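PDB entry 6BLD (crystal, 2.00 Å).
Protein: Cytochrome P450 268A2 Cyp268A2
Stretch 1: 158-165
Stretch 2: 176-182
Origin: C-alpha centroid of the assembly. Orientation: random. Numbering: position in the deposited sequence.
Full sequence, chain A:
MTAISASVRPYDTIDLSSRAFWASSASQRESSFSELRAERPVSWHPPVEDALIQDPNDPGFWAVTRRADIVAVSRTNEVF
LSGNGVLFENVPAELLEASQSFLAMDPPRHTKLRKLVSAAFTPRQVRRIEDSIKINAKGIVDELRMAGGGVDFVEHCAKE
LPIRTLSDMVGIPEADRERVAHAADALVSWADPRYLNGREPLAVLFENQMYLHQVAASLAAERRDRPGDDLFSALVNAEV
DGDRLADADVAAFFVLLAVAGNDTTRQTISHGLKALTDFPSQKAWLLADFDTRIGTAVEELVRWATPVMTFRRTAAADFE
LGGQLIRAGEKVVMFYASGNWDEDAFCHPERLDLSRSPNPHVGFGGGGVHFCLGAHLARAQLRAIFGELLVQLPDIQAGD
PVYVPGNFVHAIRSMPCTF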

ATOM      1  N   ALA A 158      13.730   4.624  -5.802  1.00 26.24           N
ATOM      2  CA  ALA A 158      12.576   4.148  -5.041  1.00 24.54           C
ATOM      3  C   ALA A 158      11.622   3.332  -5.905  1.00 23.69           C
ATOM      4  O   ALA A 158      11.044   2.344  -5.439  1.00 23.40           O
ATOM      5  N   LYS A 159      11.443   3.726  -7.164  1.00 23.48           N
ATOM      6  CA  LYS A 159      10.525   3.025  -8.050  1.00 23.09           C
ATOM      7  C   LYS A 159      11.169   1.857  -8.786  1.00 23.07           C
ATOM      8  O   LYS A 159      10.448   1.047  -9.376  1.00 22.17           O
ATOM      9  N   GLU A 160      12.498   1.738  -8.750  1.00 23.89           N
ATOM     10  CA  GLU A 160      13.183   0.775  -9.607  1.00 25.01           C
ATOM     11  C   GLU A 160      13.144  -0.637  -9.032  1.00 23.66           C
ATOM     12  O   GLU A 160      12.844  -1.596  -9.750  1.00 23.20           O
ATOM     13  N   LEU A 161      13.455  -0.791  -7.746  1.00 23.22           N
ATOM     14  CA  LEU A 161      13.505  -2.125  -7.153  1.00 23.35           C
ATOM     15  C   LEU A 161      12.136  -2.802  -7.115  1.00 22.28           C
ATOM     16  O   LEU A 161      12.050  -4.000  -7.415  1.00 22.36           O
ATOM     17  N   PRO A 162      11.050  -2.105  -6.746  1.00 21.19           N
ATOM     18  CA  PRO A 162       9.738  -2.776  -6.775  1.00 20.71           C
ATOM     19  C   PRO A 162       9.346  -3.303  -8.146  1.00 21.06           C
ATOM     20  O   PRO A 162       8.858  -4.435  -8.242  1.00 21.59           O
ATOM     21  N   ILE A 163       9.548  -2.527  -9.213  1.00 21.09           N
ATOM     22  CA  ILE A 163       9.101  -2.975 -10.528  1.00 21.25           C
ATOM     23  C   ILE A 163       9.992  -4.100 -11.045  1.00 22.74           C
ATOM     24  O   ILE A 163       9.513  -5.034 -11.699  1.00 22.46           O
ATOM     25  N   ARG A 164      11.292  -4.042 -10.750  1.00 24.25           N
ATOM     26  CA  ARG A 164      12.182  -5.126 -11.154  1.00 26.30           C
ATOM     27  C   ARG A 164      11.837  -6.417 -10.426  1.00 27.21           C
ATOM     28  O   ARG A 164      11.779  -7.487 -11.041  1.00 27.75           O
ATOM     29  N   THR A 165      11.595  -6.333  -9.115  1.00 27.73           N
ATOM     30  CA  THR A 165      11.202  -7.513  -8.354  1.00 29.28           C
ATOM     31  C   THR A 165       9.842  -8.031  -8.804  1.00 30.80           C
ATOM     32  O   THR A 165       9.647  -9.244  -8.941  1.00 31.03           O
ATOM     33  N   ASP A 176       7.791  -3.266 -21.273  1.00 31.22           N
ATOM     34  CA  ASP A 176       6.594  -2.840 -20.562  1.00 29.48           C
ATOM     35  C   ASP A 176       6.836  -2.560 -19.087  1.00 27.36           C
ATOM     36  O   ASP A 176       5.895  -2.177 -18.384  1.00 25.87           O
ATOM     37  N   ARG A 177       8.065  -2.732 -18.598  1.00 27.36           N
ATOM     38  CA  ARG A 177       8.299  -2.676 -17.158  1.00 26.83           C
ATOM     39  C   ARG A 177       8.128  -1.262 -16.615  1.00 25.21           C
ATOM     40  O   ARG A 177       7.434  -1.055 -15.614  1.00 24.27           O
ATOM     41  N   GLU A 178       8.749  -0.273 -17.262  1.00 25.25           N
ATOM     42  CA  GLU A 178       8.652   1.095 -16.760  1.00 25.24           C
ATOM     43  C   GLU A 178       7.246   1.661 -16.923  1.00 24.26           C
ATOM     44  O   GLU A 178       6.805   2.465 -16.093  1.00 23.30           O
ATOM     45  N   ARG A 179       6.528   1.258 -17.975  1.00 24.42           N
ATOM     46  CA  ARG A 179       5.165   1.743 -18.160  1.00 24.05           C
ATOM     47  C   ARG A 179       4.205   1.120 -17.154  1.00 21.31           C
ATOM     48  O   ARG A 179       3.251   1.777 -16.723  1.00 20.20           O
ATOM     49  N   VAL A 180       4.432  -0.139 -16.773  1.00 21.28           N
ATOM     50  CA  VAL A 180       3.588  -0.765 -15.760  1.00 21.71           C
ATOM     51  C   VAL A 180       3.779  -0.079 -14.412  1.00 20.69           C
ATOM     52  O   VAL A 180       2.809   0.181 -13.689  1.00 19.93           O
ATOM     53  N   ALA A 181       5.028   0.236 -14.058  1.00 20.50           N
ATOM     54  CA  ALA A 181       5.285   0.953 -12.813  1.00 19.88           C
ATOM     55  C   ALA A 181       4.646   2.335 -12.831  1.00 19.62           C
ATOM     56  O   ALA A 181       4.117   2.798 -11.813  1.00 18.44           O
ATOM     57  N   HIS A 182       4.681   3.010 -13.982  1.00 20.31           N
ATOM     58  CA  HIS A 182       4.043   4.318 -14.092  1.00 20.80           C
ATOM     59  C   HIS A 182       2.525   4.198 -14.017  1.00 19.42           C
ATOM     60  O   HIS A 182       1.863   5.025 -13.381  1.00 18.81           O
TER

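The two helices, 160-165 and 177-182, meet obliquely: their N-to-C directions differ by 115° and their axes come no closer than 9.7 Å. Backbone proximity centres on Ile 163 and Ala 181, whose CA atoms lie 5.9 Å apart, and the two stretches together bury 345 Å².

The apolar part of the contact is built around Ile 163, which gives up 95 Å² to the other stretch, the largest share of any residue here. Its CA-to-CB bond points toward the second helix, and chi1 of -175° (t) with chi2 of 62° (p) carries the chain across the gap. Ile 163 CG1 lies 3.7 Å from Ala 181 CB, a van der Waals distance; Ala 181 also points toward its partner. Further out, Ile 163 CD1 reaches Val 180 CG1 at 4.0 Å, although Val 180 (chi1 162°, t) is directed sideways. Ile 163 CG1 also sits 3.2 Å from Arg 177 O. That carbonyl accepts the helical hydrogen bond from Ala 181 N at 3.1 Å, so the isoleucine packs against backbone already engaged in the helix.

Charged groups gather beside this apolar patch. Lys 159 points toward stretch 2 with chi1 at 73° (p) and the rest of its chain extended (t, t, t), which brings Lys 159 NZ to 3.0 Å from Glu 178 OE1 in a hydrogen-bonded salt bridge. Glu 178 leaves its helix sideways, but chi1 of -68° and chi2 of -57° (m, m) bring its carboxylate nearer. Water 1 reinforces the link: it accepts from Lys 159 NZ at 3.0 Å and donates to Glu 178 O at 2.6 Å, thereby joining the lysine to the backbone of the same glutamate.

Glu 160 also starts sideways and ends nearer, with chi1 between wells at -91°. Glu 160 OE2 lies 2.8 Å from Glu 178 OE2; both oxygens are acceptors, so they are not hydrogen-bonded, and the approach brings like charges close together. Within stretch 1, Arg 164 NE offers a long salt bridge to Glu 160 OE1 at 3.6 Å, placing positive charge beside the Glu 160 carboxylate.

Arg 177 points toward stretch 1 with chi1 -78° (m), chi2 175° (t) and chi3 -178° (t). Arg 177 NH1 lies 3.8 Å from Arg 164 O, which is oblique to the guanidinium, while the guanidinium nitrogens are hydrogen-bonded elsewhere in the structure. Thr 165, by contrast, points away, and Thr 165 OG1 donates to Leu 161 O within its own stretch at 2.7 Å.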

ATOM      1  CB  ALA A 158      11.843   5.330  -4.407  1.00 23.88           C
ATOM      2  CB  LYS A 159       9.932   4.001  -9.074  1.00 23.47           C
ATOM      3  CG  LYS A 159      10.914   4.430 -10.153  1.00 25.09           C
ATOM      4  CD  LYS A 159      10.206   4.776 -11.453  1.00 25.91           C
ATOM      5  CE  LYS A 159      11.197   4.858 -12.604  1.00 27.26           C
ATOM      6  NZ  LYS A 159      10.583   5.414 -13.842  1.00 28.01           N
ATOM      7  CB  GLU A 160      14.628   1.217  -9.841  1.00 27.62           C
ATOM      8  CG  GLU A 160      14.811   2.082 -11.076  1.00 30.04           C
ATOM      9  CD  GLU A 160      14.033   1.563 -12.273  1.00 31.57           C
ATOM     10  OE1 GLU A 160      14.237   0.393 -12.664  1.00 32.40           O
ATOM     11  OE2 GLU A 160      13.212   2.327 -12.821  1.00 31.88           O
ATOM     12  CB  LEU A 161      14.107  -2.075  -5.745  1.00 24.01           C
ATOM     13  CG  LEU A 161      14.338  -3.458  -5.127  1.00 24.40           C
ATOM     14  CD1 LEU A 161      15.242  -4.294  -6.021  1.00 25.80           C
ATOM     15  CD2 LEU A 161      14.913  -3.352  -3.726  1.00 24.38           C
ATOM     16  CB  PRO A 162       8.778  -1.680  -6.288  1.00 19.99           C
ATOM     17  CG  PRO A 162       9.613  -0.826  -5.423  1.00 19.96           C
ATOM     18  CD  PRO A 162      10.953  -0.784  -6.097  1.00 20.77           C
ATOM     19  CB  ILE A 163       9.033  -1.793 -11.517  1.00 21.13           C
ATOM     20  CG1 ILE A 163       8.436  -2.249 -12.851  1.00 21.12           C
ATOM     21  CG2 ILE A 163      10.401  -1.166 -11.731  1.00 21.84           C
ATOM     22  CD1 ILE A 163       7.013  -2.762 -12.747  1.00 20.56           C
ATOM     23  CB  ARG A 164      13.637  -4.735 -10.896  1.00 26.98           C
ATOM     24  CG  ARG A 164      14.183  -3.717 -11.878  1.00 27.75           C
ATOM     25  CD  ARG A 164      15.692  -3.812 -11.976  1.00 29.39           C
ATOM     26  NE  ARG A 164      16.284  -2.588 -12.504  1.00 30.59           N
ATOM     27  CZ  ARG A 164      17.586  -2.422 -12.713  1.00 31.98           C
ATOM     28  NH1 ARG A 164      18.432  -3.404 -12.436  1.00 32.56           N
ATOM     29  NH2 ARG A 164      18.042  -1.274 -13.196  1.00 32.65           N
ATOM     30  CB  THR A 165      11.181  -7.190  -6.859  1.00 28.36           C
ATOM     31  OG1 THR A 165      12.404  -6.541  -6.490  1.00 28.58           O
ATOM     32  CG2 THR A 165      11.016  -8.460  -6.044  1.00 28.35           C
ATOM     33  CB  ASP A 176       5.494  -3.898 -20.698  1.00 29.83           C
ATOM     34  CG  ASP A 176       5.068  -4.113 -22.131  1.00 31.46           C
ATOM     35  OD1 ASP A 176       4.601  -3.143 -22.765  1.00 32.05           O
ATOM     36  OD2 ASP A 176       5.203  -5.252 -22.624  1.00 32.49           O
ATOM     37  CB  ARG A 177       9.690  -3.225 -16.836  1.00 28.69           C
ATOM     38  CG  ARG A 177       9.753  -4.744 -16.862  1.00 30.42           C
ATOM     39  CD  ARG A 177      11.166  -5.264 -16.664  1.00 32.45           C
ATOM     40  NE  ARG A 177      11.220  -6.721 -16.749  1.00 34.44           N
ATOM     41  CZ  ARG A 177      11.792  -7.505 -15.840  1.00 35.76           C
ATOM     42  NH1 ARG A 177      12.365  -6.974 -14.767  1.00 35.74           N
ATOM     43  NH2 ARG A 177      11.789  -8.821 -16.000  1.00 36.80           N
ATOM     44  CB  GLU A 178       9.672   1.994 -17.461  1.00 27.35           C
ATOM     45  CG  GLU A 178      11.123   1.684 -17.112  1.00 29.26           C
ATOM     46  CD  GLU A 178      11.404   1.762 -15.620  1.00 29.59           C
ATOM     47  OE1 GLU A 178      10.778   2.596 -14.930  1.00 29.36           O
ATOM     48  OE2 GLU A 178      12.254   0.987 -15.135  1.00 30.12           O
ATOM     49  CB  ARG A 179       4.694   1.466 -19.586  1.00 26.80           C
ATOM     50  CG  ARG A 179       5.543   2.122 -20.660  1.00 30.49           C
ATOM     51  CD  ARG A 179       5.168   1.618 -22.043  1.00 33.80           C
ATOM     52  NE  ARG A 179       3.805   1.989 -22.409  1.00 35.84           N
ATOM     53  CZ  ARG A 179       3.235   1.682 -23.571  1.00 37.92           C
ATOM     54  NH1 ARG A 179       3.911   0.996 -24.483  1.00 39.27           N
ATOM     55  NH2 ARG A 179       1.990   2.061 -23.820  1.00 38.15           N
ATOM     56  CB  VAL A 180       3.877  -2.275 -15.680  1.00 23.08           C
ATOM     57  CG1 VAL A 180       3.360  -2.852 -14.369  1.00 17.45           C
ATOM     58  CG2 VAL A 180       3.252  -2.996 -16.865  1.00 18.73           C
ATOM     59  CB  ALA A 181       6.791   1.062 -12.571  1.00 20.38           C
ATOM     60  CB  HIS A 182       4.466   4.998 -15.393  1.00 23.39           C
ATOM     61  CG  HIS A 182       3.693   6.240 -15.707  1.00 25.15           C
ATOM     62  ND1 HIS A 182       2.560   6.233 -16.493  1.00 25.82           N
ATOM     63  CD2 HIS A 182       3.891   7.530 -15.344  1.00 25.75           C
ATOM     64  CE1 HIS A 182       2.093   7.465 -16.601  1.00 26.11           C
ATOM     65  NE2 HIS A 182       2.882   8.270 -15.912  1.00 25.99           N
TER
HETATM   66  O   HOH W   1       7.950   4.266 -14.552  1.00 28.99           O